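Local coordinates for protein ribosome biogenesis Nep1 RNA methyltransferase (Archaeoglobus fulgidus, PDB 3O7B) that probably methylates N1 of a specific pseudouridine of 16S ribosomal RNA during ribosome biogenesis, using S-adenosyl-L-methionine as methyl donor, at residues R57-E62 / L135-F140; L65-K70 / R127-F132; D104-V109 / R165-L170. One frame throughout, in Å; residues are numbered along the deposited sequence.

Contact 1. Residues R57-E62 / L135-F140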
loop_
_atom_site.group_PDB
_atom_site.type_symbol
_atom_site.label_atom_id
_atom_site.label_comp_id
_atom_site.label_asym_id
_atom_site.label_seq_id
_atom_site.Cartn_x
_atom_site.Cartn_y
_atom_site.Cartn_z
ATOM N N ARG A 57 -13.834 -19.036 6.937
ATOM C CA ARG A 57 -14.104 -17.737 7.567
ATOM C C ARG A 57 -15.067 -17.839 8.745
ATOM O O ARG A 57 -15.093 -16.959 9.613
ATOM C CB ARG A 57 -14.698 -16.753 6.547
ATOM C CG ARG A 57 -13.761 -16.313 5.426
ATOM C CD ARG A 57 -12.589 -15.486 5.938
ATOM N NE ARG A 57 -13.002 -14.445 6.876
ATOM C CZ ARG A 57 -13.513 -13.271 6.526
ATOM N NH1 ARG A 57 -13.687 -12.967 5.242
ATOM N NH2 ARG A 57 -13.852 -12.396 7.466
ATOM N N GLY A 58 -15.876 -18.897 8.752
ATOM C CA GLY A 58 -16.882 -19.089 9.794
ATOM C C GLY A 58 -18.043 -18.114 9.708
ATOM O O GLY A 58 -18.549 -17.646 10.732
ATOM N N LYS A 59 -18.450 -17.782 8.485
ATOM C CA LYS A 59 -19.672 -16.999 8.264
ATOM C C LYS A 59 -20.269 -17.203 6.870
ATOM O O LYS A 59 -19.634 -17.781 5.988
ATOM C CB LYS A 59 -19.472 -15.512 8.599
ATOM C CG LYS A 59 -18.479 -14.757 7.732
ATOM C CD LYS A 59 -18.110 -13.447 8.427
ATOM C CE LYS A 59 -17.931 -12.306 7.453
ATOM N NZ LYS A 59 -17.636 -11.028 8.159
ATOM N N ARG A 60 -21.498 -16.727 6.691
ATOM C CA ARG A 60 -22.271 -16.953 5.472
ATOM C C ARG A 60 -21.668 -16.220 4.267
ATOM O O ARG A 60 -21.171 -15.108 4.419
ATOM C CB ARG A 60 -23.722 -16.502 5.679
ATOM C CG ARG A 60 -24.400 -17.123 6.897
ATOM C CD ARG A 60 -25.922 -17.066 6.795
ATOM N NE ARG A 60 -26.465 -15.708 6.890
ATOM C CZ ARG A 60 -26.617 -15.029 8.028
ATOM N NH1 ARG A 60 -26.248 -15.561 9.189
ATOM N NH2 ARG A 60 -27.132 -13.806 8.005
ATOM N N PRO A 61 -21.710 -16.843 3.071
ATOM C CA PRO A 61 -21.214 -16.211 1.839
ATOM C C PRO A 61 -21.692 -14.780 1.616
ATOM O O PRO A 61 -20.924 -13.937 1.146
ATOM C CB PRO A 61 -21.761 -17.125 0.741
ATOM C CG PRO A 61 -21.781 -18.460 1.378
ATOM C CD PRO A 61 -22.181 -18.219 2.812
ATOM N N GLU A 62 -22.944 -14.496 1.968
ATOM C CA GLU A 62 -23.532 -13.177 1.730
ATOM C C GLU A 62 -22.885 -12.057 2.548
ATOM O O GLU A 62 -23.091 -10.874 2.251
ATOM C CB GLU A 62 -25.048 -13.205 1.970
ATOM C CG GLU A 62 -25.486 -13.460 3.410
ATOM C CD GLU A 62 -26.985 -13.230 3.614
ATOM O OE1 GLU A 62 -27.475 -13.438 4.746
ATOM O OE2 GLU A 62 -27.669 -12.828 2.645
ATOM N N LEU A 135 -13.037 -5.314 8.375
ATOM C CA LEU A 135 -13.676 -4.033 8.675
ATOM C C LEU A 135 -14.659 -3.645 7.559
ATOM O O LEU A 135 -15.758 -3.156 7.827
ATOM C CB LEU A 135 -12.625 -2.940 8.883
ATOM C CG LEU A 135 -13.189 -1.572 9.276
ATOM C CD1 LEU A 135 -13.827 -1.618 10.668
ATOM C CD2 LEU A 135 -12.101 -0.543 9.237
ATOM N N MET A 136 -14.285 -3.894 6.313
ATOM C CA MET A 136 -15.198 -3.639 5.193
ATOM C C MET A 136 -16.421 -4.531 5.250
ATOM O O MET A 136 -17.539 -4.064 4.985
ATOM C CB MET A 136 -14.481 -3.804 3.856
ATOM C CG MET A 136 -13.414 -2.753 3.585
ATOM S SD MET A 136 -14.012 -1.049 3.570
ATOM C CE MET A 136 -13.692 -0.556 5.261
ATOM N N GLU A 137 -16.243 -5.795 5.616
ATOM C CA GLU A 137 -17.402 -6.688 5.822
ATOM C C GLU A 137 -18.338 -6.140 6.895
ATOM O O GLU A 137 -19.577 -6.128 6.721
ATOM C CB GLU A 137 -16.937 -8.104 6.150
ATOM C CG GLU A 137 -16.296 -8.760 4.926
ATOM C CD GLU A 137 -15.538 -10.046 5.210
ATOM O OE1 GLU A 137 -15.373 -10.393 6.399
ATOM O OE2 GLU A 137 -15.108 -10.710 4.243
ATOM N N LYS A 138 -17.766 -5.668 7.996
ATOM C CA LYS A 138 -18.570 -5.074 9.057
ATOM C C LYS A 138 -19.289 -3.813 8.565
ATOM O O LYS A 138 -20.466 -3.597 8.872
ATOM C CB LYS A 138 -17.691 -4.756 10.266
ATOM C CG LYS A 138 -18.470 -4.206 11.453
ATOM C CD LYS A 138 -17.550 -3.894 12.614
ATOM C CE LYS A 138 -18.376 -3.521 13.836
ATOM N NZ LYS A 138 -17.489 -3.342 15.020
ATOM N N LEU A 139 -18.597 -2.977 7.803
ATOM C CA LEU A 139 -19.203 -1.788 7.231
ATOM C C LEU A 139 -20.409 -2.137 6.347
ATOM O O LEU A 139 -21.469 -1.500 6.455
ATOM C CB LEU A 139 -18.147 -1.003 6.448
ATOM C CG LEU A 139 -18.692 0.177 5.648
ATOM C CD1 LEU A 139 -19.169 1.300 6.554
ATOM C CD2 LEU A 139 -17.625 0.670 4.690
ATOM N N PHE A 140 -20.282 -3.153 5.497
ATOM C CA PHE A 140 -21.403 -3.525 4.622
ATOM C C PHE A 140 -22.596 -4.059 5.419
ATOM O O PHE A 140 -23.753 -3.874 5.013
ATOM C CB PHE A 140 -20.969 -4.514 3.541
ATOM C CG PHE A 140 -20.340 -3.860 2.336
ATOM C CD1 PHE A 140 -19.021 -3.403 2.360
ATOM C CD2 PHE A 140 -21.087 -3.669 1.177
ATOM C CE1 PHE A 140 -18.446 -2.784 1.231
ATOM C CE2 PHE A 140 -20.524 -3.063 0.052
ATOM C CZ PHE A 140 -19.211 -2.624 0.075
#
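Arg-57 and Lys-59 meet Glu-137 in a salt-bridge network that ties the end of helix 48-57 and the loop after it to the middle of helix 129-142, away from the cofactor site. Arg-57 takes the carboxylate end-on, one nitrogen to each oxygen: NH2 of Arg-57 lies 2.7 Å from OE1 of Glu-137, and NH1 of Arg-57 lies 2.8 Å from OE2 of Glu-137. Both oxygens use their syn lone pairs, the guanidinium and carboxylate planes are 9° apart, and the N-H...O angle at NH1 is 165°, so the pair forms a flat, two-bonded fork that fixes the rotation of both groups. The arginine chain is bent at chi2 (-66°) and again at chi3, which swings the guanidinium round to face the carboxylate, whereas Glu-137 runs out extended beyond CG from its helix. Lys-59 arrives differently: its NZ stands 2.9 Å from OE1 of Glu-137, above the carboxylate plane, which lets OE1 accept from two donors. Between the two cations the helix ends in a Schellman motif: Gly-58, with positive phi, is its C-prime residue, with Lys-59 N bonded to Ala-54 O and Gly-58 N to Ile-55 O. With an alanine here in place of the glutamate, Arg-57 and Lys-59 would probably be left as neighbouring positive charges without their shared mate, and the guanidinium set free to turn. OE2 of Glu-137 also accepts from the backbone N of Leu-65, a second bond for this oxygen. Further along the loop, Arg-60 binds Glu-62 side-on, its NE and NH2 both directed to OE1 of Glu-62, while Pro-61 packs back on Val-50 and Ala-54 of helix 48-57.

Contact 2. Residues L65-K70 / R127-F132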
loop_
_atom_site.group_PDB
_atom_site.type_symbol
_atom_site.label_atom_id
_atom_site.label_comp_id
_atom_site.label_asym_id
_atom_site.label_seq_id
_atom_site.Cartn_x
_atom_site.Cartn_y
_atom_site.Cartn_z
ATOM N N LEU A 65 -16.600 -10.386 1.786
ATOM C CA LEU A 65 -16.129 -9.497 0.729
ATOM C C LEU A 65 -15.545 -10.319 -0.423
ATOM O O LEU A 65 -14.779 -11.269 -0.213
ATOM C CB LEU A 65 -15.063 -8.542 1.284
ATOM C CG LEU A 65 -14.833 -7.209 0.568
ATOM C CD1 LEU A 65 -16.002 -6.221 0.766
ATOM C CD2 LEU A 65 -13.544 -6.589 1.096
ATOM N N LEU A 66 -15.917 -9.951 -1.640
ATOM C CA LEU A 66 -15.408 -10.615 -2.834
ATOM C C LEU A 66 -13.922 -10.307 -3.048
ATOM O O LEU A 66 -13.521 -9.140 -3.053
ATOM C CB LEU A 66 -16.250 -10.201 -4.049
ATOM C CG LEU A 66 -15.983 -10.951 -5.355
ATOM C CD1 LEU A 66 -16.409 -12.419 -5.239
ATOM C CD2 LEU A 66 -16.659 -10.262 -6.549
ATOM N N ASP A 67 -13.136 -11.357 -3.227
ATOM C CA ASP A 67 -11.671 -11.265 -3.260
ATOM C C ASP A 67 -11.216 -12.327 -4.235
ATOM O O ASP A 67 -11.332 -13.530 -3.954
ATOM C CB ASP A 67 -11.127 -11.546 -1.849
ATOM C CG ASP A 67 -9.593 -11.520 -1.766
ATOM O OD1 ASP A 67 -8.892 -11.676 -2.787
ATOM O OD2 ASP A 67 -9.076 -11.360 -0.636
ATOM N N ASP A 68 -10.705 -11.896 -5.385
ATOM C CA ASP A 68 -10.370 -12.873 -6.420
ATOM C C ASP A 68 -9.138 -13.734 -6.138
ATOM O O ASP A 68 -8.883 -14.689 -6.872
ATOM C CB ASP A 68 -10.386 -12.259 -7.832
ATOM C CG ASP A 68 -9.075 -11.644 -8.256
ATOM O OD1 ASP A 68 -8.160 -11.422 -7.426
ATOM O OD2 ASP A 68 -8.970 -11.371 -9.474
ATOM N N SER A 69 -8.417 -13.460 -5.048
ATOM C CA SER A 69 -7.357 -14.379 -4.608
ATOM C C SER A 69 -7.937 -15.573 -3.846
ATOM O O SER A 69 -7.229 -16.565 -3.585
ATOM C CB SER A 69 -6.289 -13.655 -3.771
ATOM O OG SER A 69 -5.488 -12.820 -4.594
ATOM N N LYS A 70 -9.218 -15.478 -3.488
ATOM C CA LYS A 70 -9.928 -16.569 -2.823
ATOM C C LYS A 70 -11.064 -17.133 -3.672
ATOM O O LYS A 70 -11.382 -18.330 -3.591
ATOM C CB LYS A 70 -10.519 -16.085 -1.499
ATOM C CG LYS A 70 -9.496 -15.660 -0.466
ATOM C CD LYS A 70 -10.168 -15.210 0.802
ATOM C CE LYS A 70 -9.140 -14.734 1.816
ATOM N NZ LYS A 70 -9.809 -14.379 3.099
ATOM N N ARG A 127 -3.902 -1.473 8.731
ATOM C CA ARG A 127 -2.828 -1.574 7.753
ATOM C C ARG A 127 -2.681 -2.989 7.207
ATOM O O ARG A 127 -2.209 -3.175 6.081
ATOM C CB ARG A 127 -1.530 -1.028 8.342
ATOM C CG ARG A 127 -1.769 0.408 8.835
ATOM C CD ARG A 127 -0.508 1.123 9.075
ATOM N NE ARG A 127 0.123 1.600 7.850
ATOM C CZ ARG A 127 -0.111 2.779 7.277
ATOM N NH1 ARG A 127 -1.049 3.598 7.751
ATOM N NH2 ARG A 127 0.582 3.124 6.214
ATOM N N ASN A 128 -3.117 -3.968 7.996
ATOM C CA ASN A 128 -3.118 -5.347 7.570
ATOM C C ASN A 128 -4.345 -5.566 6.698
ATOM O O ASN A 128 -5.474 -5.266 7.108
ATOM C CB ASN A 128 -3.134 -6.268 8.788
ATOM C CG ASN A 128 -3.272 -7.712 8.408
ATOM O OD1 ASN A 128 -4.373 -8.184 8.114
ATOM N ND2 ASN A 128 -2.158 -8.426 8.373
ATOM N N TYR A 129 -4.107 -6.135 5.519
ATOM C CA TYR A 129 -5.157 -6.356 4.522
ATOM C C TYR A 129 -6.305 -7.212 5.045
ATOM O O TYR A 129 -7.486 -6.917 4.775
ATOM C CB TYR A 129 -4.541 -6.980 3.277
ATOM C CG TYR A 129 -5.547 -7.461 2.269
ATOM C CD1 TYR A 129 -6.204 -6.548 1.448
ATOM C CD2 TYR A 129 -5.820 -8.814 2.121
ATOM C CE1 TYR A 129 -7.141 -6.982 0.512
ATOM C CE2 TYR A 129 -6.755 -9.258 1.175
ATOM C CZ TYR A 129 -7.381 -8.326 0.374
ATOM O OH TYR A 129 -8.315 -8.732 -0.565
ATOM N N ASN A 130 -6.000 -8.280 5.778
ATOM C CA ASN A 130 -7.059 -9.174 6.245
ATOM C C ASN A 130 -7.944 -8.475 7.264
ATOM O O ASN A 130 -9.171 -8.661 7.248
ATOM C CB ASN A 130 -6.491 -10.491 6.786
ATOM C CG ASN A 130 -5.708 -11.239 5.726
ATOM O OD1 ASN A 130 -4.513 -11.553 5.905
ATOM N ND2 ASN A 130 -6.353 -11.508 4.603
ATOM N N ARG A 131 -7.342 -7.629 8.095
ATOM C CA ARG A 131 -8.098 -6.829 9.052
ATOM C C ARG A 131 -8.923 -5.759 8.321
ATOM O O ARG A 131 -10.061 -5.478 8.714
ATOM C CB ARG A 131 -7.142 -6.214 10.074
ATOM C CG ARG A 131 -6.423 -7.268 10.949
ATOM C CD ARG A 131 -6.928 -7.227 12.371
ATOM N NE ARG A 131 -6.328 -8.201 13.294
ATOM C CZ ARG A 131 -5.210 -8.026 14.005
ATOM N NH1 ARG A 131 -4.466 -6.932 13.898
ATOM N NH2 ARG A 131 -4.824 -8.979 14.837
ATOM N N PHE A 132 -8.378 -5.195 7.245
ATOM C CA PHE A 132 -9.158 -4.264 6.431
ATOM C C PHE A 132 -10.388 -4.948 5.829
ATOM O O PHE A 132 -11.506 -4.385 5.859
ATOM C CB PHE A 132 -8.278 -3.677 5.339
ATOM C CG PHE A 132 -9.027 -2.780 4.369
ATOM C CD1 PHE A 132 -9.424 -1.500 4.744
ATOM C CD2 PHE A 132 -9.333 -3.240 3.103
ATOM C CE1 PHE A 132 -10.142 -0.672 3.837
ATOM C CE2 PHE A 132 -10.024 -2.433 2.198
ATOM C CZ PHE A 132 -10.421 -1.154 2.567
HETATM O O HOH W 1 -9.046 -11.651 4.089
#
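Asp-67, the N-cap of the short, weakly bonded helix 68-71, accepts a hydrogen bond from Tyr-129 in the first turn of helix 129-142, and the contact between them is buried. The hydroxyl OH of Tyr-129 donates to OD2 of Asp-67 at 2.7 Å. OD2 sits at the ring edge, in the ring plane, while the hydroxyl meets the carboxylate from above its plane; ring and carboxylate stand 89° apart. Tyr-129 holds CG trans to the backbone N (chi1 171°), and this torsion brings the hydroxyl end up to the carboxylate. The other oxygen of the carboxylate does the capping: OD1 of Asp-67 accepts from the backbone N of Ser-69 at 2.9 Å, so one side chain both caps a helix and accepts from the tyrosine. Beside the direct bond, a water accepts from NZ of Lys-70 at 3.0 Å and from ND2 of Asn-130 at 2.7 Å. Tyr-129 packs on Pro-87, His-91 and Asp-88 of helix 87-98, its side chain about 4 Å from that of Asp-88, which is predicted to stabilise Arg-86, itself a predicted rRNA contact. Asn-130 bonds to Asn-130 of the second subunit, placing the contact between helices 68-71, 87-98 and 129-142 at the dimer interface.

Contact 3. Residues D104-V109 / R165-L170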
loop_
_atom_site.group_PDB
_atom_site.type_symbol
_atom_site.label_atom_id
_atom_site.label_comp_id
_atom_site.label_asym_id
_atom_site.label_seq_id
_atom_site.Cartn_x
_atom_site.Cartn_y
_atom_site.Cartn_z
ATOM N N ASP A 104 -7.058 19.091 5.151
ATOM C CA ASP A 104 -8.014 20.018 4.501
ATOM C C ASP A 104 -8.847 19.368 3.398
ATOM O O ASP A 104 -9.317 20.040 2.457
ATOM C CB ASP A 104 -7.269 21.226 3.905
ATOM C CG ASP A 104 -6.559 20.901 2.588
ATOM O OD1 ASP A 104 -6.159 19.734 2.402
ATOM O OD2 ASP A 104 -6.419 21.811 1.733
ATOM N N PHE A 105 -8.992 18.056 3.480
ATOM C CA PHE A 105 -9.808 17.361 2.506
ATOM C C PHE A 105 -10.656 16.262 3.121
ATOM O O PHE A 105 -10.353 15.711 4.189
ATOM C CB PHE A 105 -8.962 16.833 1.334
ATOM C CG PHE A 105 -7.899 15.822 1.729
ATOM C CD1 PHE A 105 -8.207 14.469 1.819
ATOM C CD2 PHE A 105 -6.582 16.231 1.938
ATOM C CE1 PHE A 105 -7.218 13.536 2.150
ATOM C CE2 PHE A 105 -5.583 15.308 2.260
ATOM C CZ PHE A 105 -5.905 13.965 2.380
ATOM N N GLU A 106 -11.752 15.978 2.445
ATOM C CA GLU A 106 -12.603 14.837 2.734
ATOM C C GLU A 106 -12.220 13.675 1.827
ATOM O O GLU A 106 -11.574 13.880 0.795
ATOM C CB GLU A 106 -14.080 15.165 2.499
ATOM C CG GLU A 106 -14.733 16.126 3.473
ATOM C CD GLU A 106 -16.254 16.145 3.282
ATOM O OE1 GLU A 106 -16.750 16.637 2.228
ATOM O OE2 GLU A 106 -16.970 15.644 4.175
ATOM N N VAL A 107 -12.648 12.473 2.208
ATOM C CA VAL A 107 -12.357 11.240 1.487
ATOM C C VAL A 107 -13.608 10.424 1.256
ATOM O O VAL A 107 -14.373 10.152 2.194
ATOM C CB VAL A 107 -11.330 10.376 2.271
ATOM C CG1 VAL A 107 -11.071 9.056 1.563
ATOM C CG2 VAL A 107 -10.056 11.153 2.440
ATOM N N TYR A 108 -13.838 10.051 -0.004
ATOM C CA TYR A 108 -14.952 9.209 -0.375
ATOM C C TYR A 108 -14.506 8.036 -1.202
ATOM O O TYR A 108 -13.516 8.130 -1.948
ATOM C CB TYR A 108 -15.972 9.990 -1.226
ATOM C CG TYR A 108 -16.625 11.141 -0.510
ATOM C CD1 TYR A 108 -17.803 10.943 0.199
ATOM C CD2 TYR A 108 -16.057 12.406 -0.517
ATOM C CE1 TYR A 108 -18.425 11.993 0.856
ATOM C CE2 TYR A 108 -16.683 13.469 0.137
ATOM C CZ TYR A 108 -17.866 13.237 0.822
ATOM O OH TYR A 108 -18.518 14.260 1.498
ATOM N N VAL A 109 -15.260 6.949 -1.099
ATOM C CA VAL A 109 -15.063 5.793 -1.946
ATOM C C VAL A 109 -16.386 5.542 -2.669
ATOM O O VAL A 109 -17.430 5.399 -2.030
ATOM C CB VAL A 109 -14.648 4.545 -1.126
ATOM C CG1 VAL A 109 -14.562 3.306 -2.029
ATOM C CG2 VAL A 109 -13.316 4.781 -0.427
ATOM N N ARG A 165 -20.598 17.968 -6.027
ATOM C CA ARG A 165 -21.219 19.304 -5.989
ATOM C C ARG A 165 -20.299 20.324 -5.342
ATOM O O ARG A 165 -19.752 20.073 -4.267
ATOM C CB ARG A 165 -22.501 19.293 -5.143
ATOM C CG ARG A 165 -23.766 18.952 -5.853
ATOM C CD ARG A 165 -24.969 18.982 -4.881
ATOM N NE ARG A 165 -25.513 20.323 -4.661
ATOM C CZ ARG A 165 -25.732 20.902 -3.479
ATOM N NH1 ARG A 165 -25.455 20.273 -2.344
ATOM N NH2 ARG A 165 -26.239 22.129 -3.438
ATOM N N GLY A 166 -20.139 21.480 -5.976
ATOM C CA GLY A 166 -19.391 22.595 -5.395
ATOM C C GLY A 166 -17.881 22.470 -5.426
ATOM O O GLY A 166 -17.168 23.287 -4.845
ATOM N N ARG A 167 -17.394 21.454 -6.138
ATOM C CA ARG A 167 -15.963 21.224 -6.249
ATOM C C ARG A 167 -15.611 21.076 -7.723
ATOM O O ARG A 167 -16.398 20.527 -8.472
ATOM C CB ARG A 167 -15.584 19.950 -5.488
ATOM C CG ARG A 167 -15.737 20.059 -3.978
ATOM C CD ARG A 167 -15.779 18.674 -3.339
ATOM N NE ARG A 167 -15.732 18.809 -1.884
ATOM C CZ ARG A 167 -16.341 18.009 -1.017
ATOM N NH1 ARG A 167 -17.073 16.986 -1.418
ATOM N NH2 ARG A 167 -16.214 18.255 0.282
ATOM N N ASP A 168 -14.420 21.532 -8.105
ATOM C CA ASP A 168 -13.878 21.351 -9.470
ATOM C C ASP A 168 -13.401 19.902 -9.626
ATOM O O ASP A 168 -12.409 19.506 -8.990
ATOM C CB ASP A 168 -12.671 22.273 -9.684
ATOM C CG ASP A 168 -13.046 23.738 -9.821
ATOM O OD1 ASP A 168 -14.132 24.029 -10.356
ATOM O OD2 ASP A 168 -12.221 24.592 -9.410
ATOM N N VAL A 169 -14.076 19.119 -10.455
ATOM C CA VAL A 169 -13.731 17.716 -10.631
ATOM C C VAL A 169 -12.510 17.557 -11.511
ATOM O O VAL A 169 -12.483 18.052 -12.665
ATOM C CB VAL A 169 -14.896 16.874 -11.201
ATOM C CG1 VAL A 169 -14.447 15.439 -11.461
ATOM C CG2 VAL A 169 -16.075 16.895 -10.245
ATOM N N LEU A 170 -11.497 16.862 -10.993
ATOM C CA LEU A 170 -10.291 16.531 -11.747
ATOM C C LEU A 170 -10.250 15.026 -11.883
ATOM O O LEU A 170 -10.087 14.319 -10.875
ATOM C CB LEU A 170 -9.059 17.059 -11.013
ATOM C CG LEU A 170 -9.053 18.524 -10.605
ATOM C CD1 LEU A 170 -7.804 18.831 -9.783
ATOM C CD2 LEU A 170 -9.110 19.444 -11.852
HETATM O O HOH W 2 -19.272 16.065 -0.552
#
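The guanidinium of Arg-167 has OE1 of Glu-106 at its edge, in its plane, while the ring of Tyr-108 approaches obliquely, the two planes 55° apart. NH2 of Arg-167 donates to OE1 of Glu-106 at 2.6 Å, a salt bridge with an N-H...O angle of 156°. The bond falls on the anti lone pair of OE1, and the carboxylate is turned 57° from the guanidinium, so a single nitrogen grips a single oxygen instead of forming a two-pronged pair. Arg-167 gets there with a chain extended from CG to NE, crossing the glutamate at about a right angle. NH1 of Arg-167 comes to 3.9 Å from CE2 of Tyr-108, a packing contact. The hydroxyl OH of Tyr-108 lies near two polar neighbours, 3.1 Å from OE1 of Glu-106 and 2.8 Å from a water. Backbone carbonyls take other N-H groups of the arginine: NE of Arg-167 bonds to O of Gly-27 and NH1 to O of Ile-163, which help fix the plane of this buried group. Within the mixed sheet, strand 105-111 runs beside strand 28-35, with strand 189-194 next and strand 168-172 beyond it. Arg-167, just ahead of strand 168-172, therefore spans two intervening strands, lying against Ala-190 of strand 189-194 and Ala-29 of strand 28-35 to reach Glu-106, while Tyr-108 meets Trp-118 of the neighbouring strand 116-119.

Overall arrangement
Contacts 1 and 2 are neighbours, their centres 11 Å apart, and both use helix 129-142, contact 2 its beginning and contact 1 its middle. They touch directly, Leu-65 of contact 2 packing on Met-136 and Phe-140 of contact 1. Along the chain contact 2 is nested inside the loop closed by contact 1, so the connection between helices 48-57 and 87-98 is held to one helix at two levels. Contact 3, on the central sheet, lies on the opposite side of the chain's centre, 29 and 27 Å away between centres. Its segments alternate with theirs, so the helical region, whose contact 2 lies at the dimer interface, and the sheet of this SPOUT methyltransferase are built from interleaved sequence.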